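PDB 3PGV: haloacid dehalogenase-like hydrolase from Klebsiella pneumoniae subsp. pneumoniae, which probably acts as a magnesium-dependent phosphatase of the Cof family in the haloacid dehalogenase-like superfamily, and holds a calcium ion at its metal site here. Local coordinates for residues F111-R115 against Y153-D159; E129-H135 against F148-E154; N116-I120 against C170-L176; S84-R88 against I163-F167. All blocks are in the same frame, centred on the assembly; numbering follows the deposited sequence.

How the interactions relate
Interactions 1, 2 and 3 gather round the six-stranded sheet, consistent with the cap domain of Cof-type phosphatases, while interaction 4 joins it to the eight-stranded sheet of the probable core, near the metal site. Interactions 1 and 2 have centres about 10 Å apart and share Y153 and E154; R134 of interaction 2 reaches R115 O and D117 O, tying interaction 1 to interaction 3. Between interactions 1 and 4, whose centres are about 17 Å apart, F111 packs on I163. Interaction 4 lies closest to the calcium ion: the N85 side chain is about 8 Å from it and about 5 Å from a HEPES molecule. Interactions 1 and 3 lie away from the metal.

Interaction 1: F111-R115 against Y153-D159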
loop_
_atom_site.group_PDB
_atom_site.type_symbol
_atom_site.label_atom_id
_atom_site.label_comp_id
_atom_site.label_asym_id
_atom_site.label_seq_id
_atom_site.Cartn_x
_atom_site.Cartn_y
_atom_site.Cartn_z
ATOM N N PHE A 111 9.919 11.376 -13.333
ATOM C CA PHE A 111 10.973 12.062 -12.561
ATOM C C PHE A 111 10.928 13.581 -12.748
ATOM O O PHE A 111 11.380 14.318 -11.872
ATOM C CB PHE A 111 12.356 11.557 -12.977
ATOM C CG PHE A 111 12.696 10.133 -12.611
ATOM C CD1 PHE A 111 11.882 9.401 -11.753
ATOM C CD2 PHE A 111 13.879 9.550 -13.052
ATOM C CE1 PHE A 111 12.199 8.082 -11.416
ATOM C CE2 PHE A 111 14.200 8.234 -12.708
ATOM C CZ PHE A 111 13.358 7.510 -11.886
ATOM N N GLU A 112 10.408 14.048 -13.907
ATOM C CA GLU A 112 10.506 15.440 -14.321
ATOM C C GLU A 112 9.172 16.075 -14.697
ATOM O O GLU A 112 9.139 17.262 -15.001
ATOM C CB GLU A 112 11.500 15.554 -15.509
ATOM C CG GLU A 112 12.929 15.139 -15.153
ATOM C CD GLU A 112 13.518 15.922 -13.985
ATOM O OE1 GLU A 112 13.390 17.168 -13.982
ATOM O OE2 GLU A 112 14.097 15.290 -13.073
ATOM N N ILE A 113 8.071 15.289 -14.705
ATOM C CA ILE A 113 6.765 15.775 -15.177
ATOM C C ILE A 113 6.312 17.082 -14.494
ATOM O O ILE A 113 5.764 17.967 -15.165
ATOM C CB ILE A 113 5.671 14.654 -15.176
ATOM C CG1 ILE A 113 4.431 15.084 -16.005
ATOM C CG2 ILE A 113 5.291 14.221 -13.744
ATOM C CD1 ILE A 113 3.373 13.943 -16.295
ATOM N N VAL A 114 6.593 17.231 -13.183
ATOM C CA VAL A 114 6.207 18.442 -12.442
ATOM C C VAL A 114 7.394 19.032 -11.687
ATOM O O VAL A 114 7.238 19.503 -10.568
ATOM C CB VAL A 114 4.980 18.203 -11.515
ATOM C CG1 VAL A 114 3.692 18.135 -12.322
ATOM C CG2 VAL A 114 5.163 16.943 -10.677
ATOM N N ARG A 115 8.586 19.040 -12.326
ATOM C CA ARG A 115 9.793 19.582 -11.712
ATOM C C ARG A 115 9.609 21.042 -11.294
ATOM O O ARG A 115 10.072 21.443 -10.218
ATOM C CB ARG A 115 10.978 19.472 -12.672
ATOM C CG ARG A 115 12.287 19.957 -12.064
ATOM C CD ARG A 115 13.147 18.793 -11.749
ATOM N NE ARG A 115 13.841 18.936 -10.488
ATOM C CZ ARG A 115 14.547 17.966 -9.932
ATOM N NH1 ARG A 115 14.643 16.782 -10.526
ATOM N NH2 ARG A 115 15.158 18.164 -8.772
ATOM N N TYR A 153 17.713 14.698 -6.002
ATOM C CA TYR A 153 18.161 14.454 -7.376
ATOM C C TYR A 153 17.870 15.644 -8.280
ATOM O O TYR A 153 16.818 16.267 -8.164
ATOM C CB TYR A 153 17.570 13.131 -7.953
ATOM C CG TYR A 153 16.109 13.218 -8.334
ATOM C CD1 TYR A 153 15.109 12.934 -7.409
ATOM C CD2 TYR A 153 15.723 13.508 -9.639
ATOM C CE1 TYR A 153 13.760 12.964 -7.765
ATOM C CE2 TYR A 153 14.378 13.567 -10.002
ATOM C CZ TYR A 153 13.398 13.309 -9.056
ATOM O OH TYR A 153 12.073 13.388 -9.401
ATOM N N GLU A 154 18.826 15.995 -9.133
ATOM C CA GLU A 154 18.667 17.070 -10.093
ATOM C C GLU A 154 18.232 16.489 -11.441
ATOM O O GLU A 154 18.389 15.287 -11.663
ATOM C CB GLU A 154 19.975 17.868 -10.225
ATOM C CG GLU A 154 20.280 18.737 -9.000
ATOM C CD GLU A 154 19.248 19.817 -8.707
ATOM O OE1 GLU A 154 19.045 20.701 -9.571
ATOM O OE2 GLU A 154 18.658 19.789 -7.601
ATOM N N PRO A 155 17.579 17.286 -12.323
ATOM C CA PRO A 155 17.112 16.717 -13.601
ATOM C C PRO A 155 18.170 15.887 -14.316
ATOM O O PRO A 155 19.301 16.333 -14.477
ATOM C CB PRO A 155 16.707 17.950 -14.409
ATOM C CG PRO A 155 16.326 18.963 -13.380
ATOM C CD PRO A 155 17.225 18.722 -12.199
ATOM N N GLY A 156 17.816 14.632 -14.621
ATOM C CA GLY A 156 18.666 13.714 -15.372
ATOM C C GLY A 156 19.663 12.916 -14.554
ATOM O O GLY A 156 20.292 11.995 -15.081
ATOM N N GLU A 157 19.844 13.260 -13.270
ATOM C CA GLU A 157 20.834 12.549 -12.470
ATOM C C GLU A 157 20.279 11.290 -11.730
ATOM O O GLU A 157 21.011 10.664 -10.963
ATOM C CB GLU A 157 21.622 13.516 -11.533
ATOM C CG GLU A 157 20.979 13.810 -10.192
ATOM C CD GLU A 157 21.763 14.794 -9.334
ATOM O OE1 GLU A 157 22.611 15.531 -9.892
ATOM O OE2 GLU A 157 21.474 14.881 -8.118
ATOM N N LEU A 158 19.018 10.893 -12.010
ATOM C CA LEU A 158 18.455 9.684 -11.381
ATOM C C LEU A 158 18.191 8.569 -12.414
ATOM O O LEU A 158 17.540 8.814 -13.431
ATOM C CB LEU A 158 17.168 10.019 -10.583
ATOM C CG LEU A 158 16.491 8.840 -9.850
ATOM C CD1 LEU A 158 17.424 8.201 -8.847
ATOM C CD2 LEU A 158 15.210 9.283 -9.176
ATOM N N ASP A 159 18.695 7.341 -12.138
ATOM C CA ASP A 159 18.518 6.192 -13.025
ATOM C C ASP A 159 17.062 5.709 -13.038
ATOM O O ASP A 159 16.505 5.375 -11.975
ATOM C CB ASP A 159 19.456 5.040 -12.634
ATOM C CG ASP A 159 19.401 3.880 -13.609
ATOM O OD1 ASP A 159 19.825 4.058 -14.760
ATOM O OD2 ASP A 159 18.904 2.815 -13.226
HETATM O O HOH W 1 15.597 13.177 -13.876
#
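R115 reaches across to the backbone of Y153, where its NH2 meets Y153 O at 2.6 Å with an N-H...O angle of 160°, the oxygen lying near the guanidinium plane. CG of R115 stands opposite the backbone N (chi1 -177°) and the chain bends at chi2 and chi3, which turns the guanidinium flat over the P155 ring, with P155 CD over the guanidinium centre. NH1 bonds E112 OE2 at 3.0 Å in a salt bridge on the syn lone pair, so both terminal nitrogens are held. R115 CZ also makes an off-centre cation-pi contact with the Y153 ring. The Y153 hydroxyl donates to F111 O at 2.7 Å, in the carbonyl plane; tyrosine suits this place, its ring filling a buried site while its OH satisfies a carbonyl. L158 CD2 sits over the face of the F111 ring, 3.8 Å from its centroid, a CH-pi contact. A water links E112 OE2 to G156 N, inside the type II turn E154-E157, where glycine accommodates the positive phi. In the probable cap domain, this joins the loop after helix 104-110 to the loop between strands 150-152 and 163-169, with F111 and L158 both packing on V124 of strand 121-126.

Interaction 2: E129-H135 against F148-E154; sequences EWYMNRH and FNYKLYE. With EDO (1,2-ethanediol), chain I.
K151 NZ forms a salt bridge of 2.8 Å with E129 OE2, while the other carboxylate oxygen, E129 OE1, accepts from Y131 OH at 2.7 Å. Strands 129-132 and 150-152, at the edge of the probable cap-domain sheet, pair in parallel, K151 N giving to W130 O and M132 N to K151 O, both at 2.9 Å. The diol O2 of a bound 1,2-ethanediol bridges W130 N and N149 O. M132 and L152 point to the face away from Y131 and K151, beside an aromatic cluster of W130, Y150, F148 and H135. Y150 CB lies over the six-membered ring of W130, and the Y150 ring turns its edge to that face. M132, a selenomethionine with selenium in place of sulfur, lays its methyl CE over the Y150 ring, 3.5 Å from the centroid (CH-pi), with SE 4.1 Å from it over the same face, a Met-aromatic contact; a long, unbranched apolar chain suits this. H135 ND1 and Y150 OH share a hydrogen bond of 2.8 Å. Gripped at both oxygens, the E129 carboxylate probably keeps the K151 chain stretched along Y131.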
loop_
_atom_site.group_PDB
_atom_site.type_symbol
_atom_site.label_atom_id
_atom_site.label_comp_id
_atom_site.label_asym_id
_atom_site.label_seq_id
_atom_site.Cartn_x
_atom_site.Cartn_y
_atom_site.Cartn_z
ATOM N N GLU A 129 16.310 2.692 -2.069
ATOM C CA GLU A 129 16.548 4.123 -1.861
ATOM C C GLU A 129 15.324 4.986 -2.097
ATOM O O GLU A 129 14.468 4.655 -2.920
ATOM C CB GLU A 129 17.722 4.620 -2.707
ATOM C CG GLU A 129 19.064 4.055 -2.283
ATOM C CD GLU A 129 20.235 4.682 -3.009
ATOM O OE1 GLU A 129 20.194 4.743 -4.261
ATOM O OE2 GLU A 129 21.189 5.126 -2.327
ATOM N N TRP A 130 15.276 6.126 -1.415
ATOM C CA TRP A 130 14.214 7.091 -1.537
ATOM C C TRP A 130 14.782 8.388 -2.054
ATOM O O TRP A 130 15.742 8.913 -1.486
ATOM C CB TRP A 130 13.514 7.273 -0.178
ATOM C CG TRP A 130 12.609 8.464 -0.061
ATOM C CD1 TRP A 130 11.812 8.993 -1.036
ATOM C CD2 TRP A 130 12.238 9.130 1.166
ATOM N NE1 TRP A 130 11.039 10.016 -0.513
ATOM C CE2 TRP A 130 11.248 10.087 0.843
ATOM C CE3 TRP A 130 12.647 9.002 2.507
ATOM C CZ2 TRP A 130 10.720 10.961 1.794
ATOM C CZ3 TRP A 130 12.111 9.861 3.454
ATOM C CH2 TRP A 130 11.161 10.828 3.097
ATOM N N TYR A 131 14.277 8.844 -3.220
ATOM C CA TYR A 131 14.727 10.078 -3.849
ATOM C C TYR A 131 13.650 11.133 -3.839
ATOM O O TYR A 131 12.464 10.814 -3.879
ATOM C CB TYR A 131 15.230 9.819 -5.280
ATOM C CG TYR A 131 16.565 9.114 -5.322
ATOM C CD1 TYR A 131 16.643 7.716 -5.327
ATOM C CD2 TYR A 131 17.758 9.834 -5.315
ATOM C CE1 TYR A 131 17.874 7.059 -5.355
ATOM C CE2 TYR A 131 18.993 9.190 -5.309
ATOM C CZ TYR A 131 19.048 7.800 -5.343
ATOM O OH TYR A 131 20.267 7.161 -5.374
HETATM N N MSE A 132 14.058 12.390 -3.783
HETATM C CA MSE A 132 13.158 13.532 -3.740
HETATM C C MSE A 132 13.742 14.621 -4.633
HETATM O O MSE A 132 14.962 14.791 -4.658
HETATM C CB MSE A 132 13.056 14.029 -2.306
HETATM C CG MSE A 132 11.679 14.350 -1.885
HETATM SE SE MSE A 132 11.574 14.734 0.019
HETATM C CE MSE A 132 12.751 16.153 0.119
ATOM N N ASN A 133 12.898 15.311 -5.429
ATOM C CA ASN A 133 13.418 16.325 -6.362
ATOM C C ASN A 133 13.887 17.594 -5.662
ATOM O O ASN A 133 14.825 18.241 -6.136
ATOM C CB ASN A 133 12.424 16.631 -7.496
ATOM C CG ASN A 133 11.125 17.251 -7.059
ATOM O OD1 ASN A 133 10.684 17.104 -5.915
ATOM N ND2 ASN A 133 10.417 17.843 -8.008
ATOM N N ARG A 134 13.285 17.916 -4.502
ATOM C CA ARG A 134 13.700 19.056 -3.673
ATOM C C ARG A 134 13.147 18.906 -2.259
ATOM O O ARG A 134 12.189 18.171 -2.061
ATOM C CB ARG A 134 13.253 20.388 -4.300
ATOM C CG ARG A 134 11.765 20.632 -4.226
ATOM C CD ARG A 134 11.400 21.912 -4.923
ATOM N NE ARG A 134 10.753 21.655 -6.200
ATOM C CZ ARG A 134 9.440 21.553 -6.351
ATOM N NH1 ARG A 134 8.632 21.712 -5.308
ATOM N NH2 ARG A 134 8.922 21.294 -7.543
ATOM N N HIS A 135 13.752 19.595 -1.278
ATOM C CA HIS A 135 13.289 19.569 0.122
ATOM C C HIS A 135 11.810 19.948 0.211
ATOM O O HIS A 135 11.371 20.886 -0.475
ATOM C CB HIS A 135 14.118 20.525 0.993
ATOM C CG HIS A 135 15.569 20.182 1.060
ATOM N ND1 HIS A 135 16.025 19.135 1.839
ATOM C CD2 HIS A 135 16.635 20.814 0.508
ATOM C CE1 HIS A 135 17.343 19.130 1.698
ATOM N NE2 HIS A 135 17.757 20.133 0.918
ATOM N N PHE A 148 15.326 5.583 7.380
ATOM C CA PHE A 148 14.941 5.663 5.970
ATOM C C PHE A 148 14.863 7.143 5.522
ATOM O O PHE A 148 13.895 7.836 5.835
ATOM C CB PHE A 148 13.607 4.902 5.715
ATOM C CG PHE A 148 13.267 4.671 4.253
ATOM C CD1 PHE A 148 14.136 3.978 3.420
ATOM C CD2 PHE A 148 12.038 5.068 3.737
ATOM C CE1 PHE A 148 13.818 3.766 2.069
ATOM C CE2 PHE A 148 11.707 4.818 2.393
ATOM C CZ PHE A 148 12.603 4.178 1.572
ATOM N N ASN A 149 15.944 7.636 4.873
ATOM C CA ASN A 149 16.088 9.038 4.466
ATOM C C ASN A 149 15.976 9.218 2.978
ATOM O O ASN A 149 16.084 8.262 2.231
ATOM C CB ASN A 149 17.417 9.580 4.927
ATOM C CG ASN A 149 17.619 9.490 6.399
ATOM O OD1 ASN A 149 16.743 9.848 7.209
ATOM N ND2 ASN A 149 18.790 9.054 6.786
ATOM N N TYR A 150 15.790 10.455 2.536
ATOM C CA TYR A 150 15.750 10.751 1.118
ATOM C C TYR A 150 17.114 11.244 0.666
ATOM O O TYR A 150 17.913 11.695 1.491
ATOM C CB TYR A 150 14.649 11.822 0.799
ATOM C CG TYR A 150 14.881 13.167 1.475
ATOM C CD1 TYR A 150 15.799 14.082 0.963
ATOM C CD2 TYR A 150 14.156 13.537 2.606
ATOM C CE1 TYR A 150 16.052 15.292 1.609
ATOM C CE2 TYR A 150 14.382 14.753 3.245
ATOM C CZ TYR A 150 15.318 15.638 2.730
ATOM O OH TYR A 150 15.520 16.853 3.334
ATOM N N LYS A 151 17.403 11.092 -0.618
ATOM C CA LYS A 151 18.495 11.754 -1.292
ATOM C C LYS A 151 17.850 12.711 -2.275
ATOM O O LYS A 151 16.784 12.407 -2.801
ATOM C CB LYS A 151 19.359 10.750 -2.075
ATOM C CG LYS A 151 20.338 9.941 -1.259
ATOM C CD LYS A 151 21.285 9.195 -2.215
ATOM C CE LYS A 151 22.133 8.151 -1.559
ATOM N NZ LYS A 151 22.900 7.374 -2.567
ATOM N N LEU A 152 18.494 13.823 -2.571
ATOM C CA LEU A 152 17.975 14.743 -3.581
ATOM C C LEU A 152 18.473 14.360 -4.955
ATOM O O LEU A 152 19.546 13.766 -5.076
ATOM C CB LEU A 152 18.381 16.196 -3.262
ATOM C CG LEU A 152 17.779 16.804 -1.992
ATOM C CD1 LEU A 152 18.356 18.165 -1.731
ATOM C CD2 LEU A 152 16.261 16.879 -2.082
ATOM N N TYR A 153 17.713 14.698 -6.002
ATOM C CA TYR A 153 18.161 14.454 -7.376
ATOM C C TYR A 153 17.870 15.644 -8.280
ATOM O O TYR A 153 16.818 16.267 -8.164
ATOM C CB TYR A 153 17.570 13.131 -7.953
ATOM C CG TYR A 153 16.109 13.218 -8.334
ATOM C CD1 TYR A 153 15.109 12.934 -7.409
ATOM C CD2 TYR A 153 15.723 13.508 -9.639
ATOM C CE1 TYR A 153 13.760 12.964 -7.765
ATOM C CE2 TYR A 153 14.378 13.567 -10.002
ATOM C CZ TYR A 153 13.398 13.309 -9.056
ATOM O OH TYR A 153 12.073 13.388 -9.401
ATOM N N GLU A 154 18.826 15.995 -9.133
ATOM C CA GLU A 154 18.667 17.070 -10.093
ATOM C C GLU A 154 18.232 16.489 -11.441
ATOM O O GLU A 154 18.389 15.287 -11.663
ATOM C CB GLU A 154 19.975 17.868 -10.225
ATOM C CG GLU A 154 20.280 18.737 -9.000
ATOM C CD GLU A 154 19.248 19.817 -8.707
ATOM O OE1 GLU A 154 19.045 20.701 -9.571
ATOM O OE2 GLU A 154 18.658 19.789 -7.601
HETATM C C1 EDO I . 18.365 7.058 0.326
HETATM O O1 EDO I . 19.778 7.112 0.559
HETATM C C2 EDO I . 17.806 5.807 0.997
HETATM O O2 EDO I . 16.372 5.876 1.066
#

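Interaction 3: N116-I120 against C170-L176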
loop_
_atom_site.group_PDB
_atom_site.type_symbol
_atom_site.label_atom_id
_atom_site.label_comp_id
_atom_site.label_asym_id
_atom_site.label_seq_id
_atom_site.Cartn_x
_atom_site.Cartn_y
_atom_site.Cartn_z
ATOM N N ASN A 116 8.941 21.838 -12.150
ATOM C CA ASN A 116 8.809 23.286 -11.954
ATOM C C ASN A 116 7.536 23.696 -11.224
ATOM O O ASN A 116 7.232 24.886 -11.161
ATOM C CB ASN A 116 8.936 24.016 -13.284
ATOM C CG ASN A 116 10.233 23.715 -14.001
ATOM O OD1 ASN A 116 10.237 23.240 -15.137
ATOM N ND2 ASN A 116 11.357 23.873 -13.303
ATOM N N ASP A 117 6.811 22.732 -10.628
ATOM C CA ASP A 117 5.616 23.065 -9.855
ATOM C C ASP A 117 6.019 23.252 -8.385
ATOM O O ASP A 117 6.340 22.282 -7.710
ATOM C CB ASP A 117 4.547 21.967 -10.009
ATOM C CG ASP A 117 3.151 22.367 -9.550
ATOM O OD1 ASP A 117 3.045 23.100 -8.552
ATOM O OD2 ASP A 117 2.174 21.864 -10.128
ATOM N N PRO A 118 6.088 24.503 -7.883
ATOM C CA PRO A 118 6.529 24.702 -6.494
ATOM C C PRO A 118 5.601 24.057 -5.455
ATOM O O PRO A 118 6.018 23.836 -4.320
ATOM C CB PRO A 118 6.564 26.228 -6.351
ATOM C CG PRO A 118 5.609 26.727 -7.367
ATOM C CD PRO A 118 5.730 25.785 -8.526
ATOM N N LYS A 119 4.345 23.743 -5.850
ATOM C CA LYS A 119 3.354 23.152 -4.948
ATOM C C LYS A 119 3.538 21.640 -4.790
ATOM O O LYS A 119 3.095 21.076 -3.790
ATOM C CB LYS A 119 1.919 23.477 -5.423
ATOM C CG LYS A 119 1.592 24.979 -5.403
ATOM C CD LYS A 119 0.165 25.276 -5.905
ATOM C CE LYS A 119 -0.906 24.858 -4.916
ATOM N NZ LYS A 119 -2.268 25.182 -5.407
ATOM N N ILE A 120 4.197 20.978 -5.773
ATOM C CA ILE A 120 4.369 19.523 -5.738
ATOM C C ILE A 120 5.841 19.110 -5.514
ATOM O O ILE A 120 6.744 19.659 -6.144
ATOM C CB ILE A 120 3.787 18.861 -7.013
ATOM C CG1 ILE A 120 2.319 19.273 -7.240
ATOM C CG2 ILE A 120 3.945 17.335 -6.957
ATOM C CD1 ILE A 120 1.729 18.854 -8.658
ATOM N N CYS A 170 1.734 16.981 -2.119
ATOM C CA CYS A 170 1.239 18.353 -2.233
ATOM C C CYS A 170 0.164 18.578 -1.161
ATOM O O CYS A 170 -0.776 17.805 -1.085
ATOM C CB CYS A 170 0.688 18.604 -3.639
ATOM S SG CYS A 170 -0.068 20.234 -3.867
ATOM N N GLU A 171 0.293 19.646 -0.353
ATOM C CA GLU A 171 -0.683 19.979 0.692
ATOM C C GLU A 171 -2.074 20.263 0.103
ATOM O O GLU A 171 -3.087 19.981 0.745
ATOM C CB GLU A 171 -0.195 21.182 1.524
ATOM C CG GLU A 171 1.038 20.869 2.364
ATOM C CD GLU A 171 1.619 22.045 3.127
ATOM O OE1 GLU A 171 1.985 23.056 2.481
ATOM O OE2 GLU A 171 1.787 21.922 4.362
ATOM N N ASP A 172 -2.118 20.812 -1.125
ATOM C CA ASP A 172 -3.372 21.133 -1.809
ATOM C C ASP A 172 -3.852 19.908 -2.617
ATOM O O ASP A 172 -3.328 19.638 -3.699
ATOM C CB ASP A 172 -3.177 22.367 -2.722
ATOM C CG ASP A 172 -4.436 22.881 -3.420
ATOM O OD1 ASP A 172 -5.480 22.195 -3.349
ATOM O OD2 ASP A 172 -4.356 23.944 -4.088
ATOM N N HIS A 173 -4.820 19.143 -2.053
ATOM C CA HIS A 173 -5.389 17.953 -2.686
ATOM C C HIS A 173 -5.970 18.261 -4.062
ATOM O O HIS A 173 -5.743 17.502 -5.005
ATOM C CB HIS A 173 -6.475 17.323 -1.795
ATOM C CG HIS A 173 -7.268 16.257 -2.493
ATOM N ND1 HIS A 173 -6.689 15.058 -2.869
ATOM C CD2 HIS A 173 -8.559 16.261 -2.889
ATOM C CE1 HIS A 173 -7.641 14.379 -3.492
ATOM N NE2 HIS A 173 -8.784 15.053 -3.519
ATOM N N GLU A 174 -6.745 19.361 -4.167
ATOM C CA GLU A 174 -7.386 19.772 -5.407
ATOM C C GLU A 174 -6.367 20.005 -6.526
ATOM O O GLU A 174 -6.696 19.823 -7.692
ATOM C CB GLU A 174 -8.249 21.037 -5.188
ATOM C CG GLU A 174 -9.581 20.789 -4.479
ATOM C CD GLU A 174 -9.512 20.342 -3.022
ATOM O OE1 GLU A 174 -8.563 20.744 -2.303
ATOM O OE2 GLU A 174 -10.457 19.651 -2.584
ATOM N N HIS A 175 -5.131 20.407 -6.169
ATOM C CA HIS A 175 -4.074 20.652 -7.149
ATOM C C HIS A 175 -3.544 19.331 -7.768
ATOM O O HIS A 175 -3.091 19.334 -8.914
ATOM C CB HIS A 175 -2.933 21.462 -6.514
ATOM C CG HIS A 175 -1.888 21.893 -7.491
ATOM N ND1 HIS A 175 -2.124 22.912 -8.399
ATOM C CD2 HIS A 175 -0.622 21.458 -7.643
ATOM C CE1 HIS A 175 -1.012 23.031 -9.103
ATOM N NE2 HIS A 175 -0.073 22.196 -8.674
ATOM N N LEU A 176 -3.657 18.199 -7.019
ATOM C CA LEU A 176 -3.212 16.878 -7.486
ATOM C C LEU A 176 -4.214 16.216 -8.427
ATOM O O LEU A 176 -3.817 15.396 -9.262
ATOM C CB LEU A 176 -2.916 15.942 -6.292
ATOM C CG LEU A 176 -1.666 16.275 -5.463
ATOM C CD1 LEU A 176 -1.562 15.365 -4.242
ATOM C CD2 LEU A 176 -0.408 16.182 -6.307
HETATM O O HOH W 2 2.559 21.238 -0.752
#
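The chain folds through a type I turn from D117 to I120, I120 N bonding D117 O, and brings I120 CA within 4.8 Å of C170 CA. D117 and H175 approach from opposite directions: H175 NE2 donates to D117 OD2 at 2.7 Å, on the syn lone pair and at 161°, with the carboxylate nearly perpendicular to the imidazole. The other oxygen, OD1, accepts from K119 N and closes an Asx turn, so aspartate serves turn and histidine alike. This places the turn before strand 121-126 against the start of helix 173-187, where D172 is the N-cap, its side chain accepting weakly from H175 N. K119 suits its place, its methylenes covering the imidazole while the amine reaches the D172 carboxylate: CD lies over the H175 ring, 4.0 Å from its centroid, and the bend at chi3 (72°) then swings CE and NZ toward D172 OD2, a salt bridge of 2.8 Å. Branched, apolar I120 fills the buried side, CD1 lying 3.7 Å from H175 CD2 and CG1 4.0 Å from C170 CB. A water links K119 O to E171 N.

Interaction 4: S84-R88 against I163-F167; sequences SNGAR and ISKVF
S164 OG stands between its own backbone N and carbonyl carbon (chi1 54°), and S84 OG lies beside its backbone N (chi1 -69°); these turns bring the two hydroxyls within 3.3 Å, a weak hydrogen bond. The junction joins the two sheets, the loop after strand 80-83 meeting strand 163-169 where that strand turns a corner at S164, and a classic beta bulge sets A87 and R88 both facing T83. Small residues allow the close approach: A87 CB lies 3.4 Å from S164 O and 3.7 Å from S164 CB, while S164 OG also bonds Y125 O. The K165 chain, extended beyond CG, passes S84 and ends near N85, but its amine is held by E202 and by G62 O, and N85 OD1 by N236. The N85 side chain lies about 7 Å from that of D27, a calcium ligand. R88 lays one face of its guanidinium over the serine methylene, R88 NH1 standing 3.5 Å from S164 CB and bonding N101 OD1.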
loop_
_atom_site.group_PDB
_atom_site.type_symbol
_atom_site.label_atom_id
_atom_site.label_comp_id
_atom_site.label_asym_id
_atom_site.label_seq_id
_atom_site.Cartn_x
_atom_site.Cartn_y
_atom_site.Cartn_z
ATOM N N SER A 84 5.165 -1.035 -1.372
ATOM C CA SER A 84 5.102 -0.148 -2.554
ATOM C C SER A 84 3.846 -0.425 -3.414
ATOM O O SER A 84 3.917 -0.433 -4.647
ATOM C CB SER A 84 6.380 -0.248 -3.388
ATOM O OG SER A 84 7.492 0.313 -2.709
ATOM N N ASN A 85 2.692 -0.657 -2.734
ATOM C CA ASN A 85 1.380 -0.888 -3.359
ATOM C C ASN A 85 1.372 -2.060 -4.318
ATOM O O ASN A 85 0.714 -2.004 -5.343
ATOM C CB ASN A 85 0.868 0.378 -4.038
ATOM C CG ASN A 85 0.595 1.488 -3.080
ATOM O OD1 ASN A 85 -0.179 1.345 -2.138
ATOM N ND2 ASN A 85 1.150 2.643 -3.350
ATOM N N GLY A 86 2.088 -3.127 -3.967
ATOM C CA GLY A 86 2.116 -4.344 -4.777
ATOM C C GLY A 86 3.301 -4.468 -5.711
ATOM O O GLY A 86 3.431 -5.474 -6.396
ATOM N N ALA A 87 4.177 -3.451 -5.760
ATOM C CA ALA A 87 5.362 -3.514 -6.624
ATOM C C ALA A 87 6.389 -4.500 -6.065
ATOM O O ALA A 87 7.211 -5.019 -6.813
ATOM C CB ALA A 87 5.977 -2.134 -6.775
ATOM N N ARG A 88 6.304 -4.799 -4.747
ATOM C CA ARG A 88 7.214 -5.728 -4.093
ATOM C C ARG A 88 6.440 -6.725 -3.229
ATOM O O ARG A 88 5.443 -6.363 -2.600
ATOM C CB ARG A 88 8.223 -4.961 -3.188
ATOM C CG ARG A 88 9.165 -3.989 -3.916
ATOM C CD ARG A 88 10.240 -4.710 -4.683
ATOM N NE ARG A 88 11.296 -3.803 -5.148
ATOM C CZ ARG A 88 11.238 -3.116 -6.287
ATOM N NH1 ARG A 88 10.154 -3.178 -7.054
ATOM N NH2 ARG A 88 12.248 -2.338 -6.652
ATOM N N ILE A 163 12.460 1.200 -10.370
ATOM C CA ILE A 163 11.488 2.124 -9.762
ATOM C C ILE A 163 10.204 1.402 -9.360
ATOM O O ILE A 163 9.397 1.084 -10.215
ATOM C CB ILE A 163 11.205 3.341 -10.700
ATOM C CG1 ILE A 163 12.528 3.956 -11.288
ATOM C CG2 ILE A 163 10.328 4.393 -10.012
ATOM C CD1 ILE A 163 13.557 4.405 -10.253
ATOM N N SER A 164 10.018 1.143 -8.051
ATOM C CA SER A 164 8.796 0.490 -7.564
ATOM C C SER A 164 7.607 1.450 -7.629
ATOM O O SER A 164 6.494 1.032 -7.940
ATOM C CB SER A 164 8.995 -0.040 -6.145
ATOM O OG SER A 164 9.458 0.978 -5.274
ATOM N N LYS A 165 7.846 2.742 -7.363
ATOM C CA LYS A 165 6.812 3.761 -7.474
ATOM C C LYS A 165 7.358 5.176 -7.477
ATOM O O LYS A 165 8.446 5.428 -6.971
ATOM C CB LYS A 165 5.730 3.603 -6.383
ATOM C CG LYS A 165 6.186 3.945 -4.988
ATOM C CD LYS A 165 5.006 3.921 -4.034
ATOM C CE LYS A 165 5.351 4.487 -2.692
ATOM N NZ LYS A 165 4.193 4.483 -1.781
ATOM N N VAL A 166 6.596 6.095 -8.073
ATOM C CA VAL A 166 6.839 7.527 -7.992
ATOM C C VAL A 166 5.613 8.134 -7.312
ATOM O O VAL A 166 4.486 7.721 -7.612
ATOM C CB VAL A 166 7.091 8.170 -9.396
ATOM C CG1 VAL A 166 7.241 9.701 -9.282
ATOM C CG2 VAL A 166 8.310 7.553 -10.074
ATOM N N PHE A 167 5.814 9.022 -6.336
ATOM C CA PHE A 167 4.675 9.650 -5.656
ATOM C C PHE A 167 4.820 11.142 -5.508
ATOM O O PHE A 167 5.906 11.644 -5.244
ATOM C CB PHE A 167 4.346 8.959 -4.323
ATOM C CG PHE A 167 5.480 8.861 -3.322
ATOM C CD1 PHE A 167 6.470 7.892 -3.462
ATOM C CD2 PHE A 167 5.474 9.630 -2.164
ATOM C CE1 PHE A 167 7.480 7.761 -2.508
ATOM C CE2 PHE A 167 6.471 9.484 -1.203
ATOM C CZ PHE A 167 7.465 8.545 -1.377
#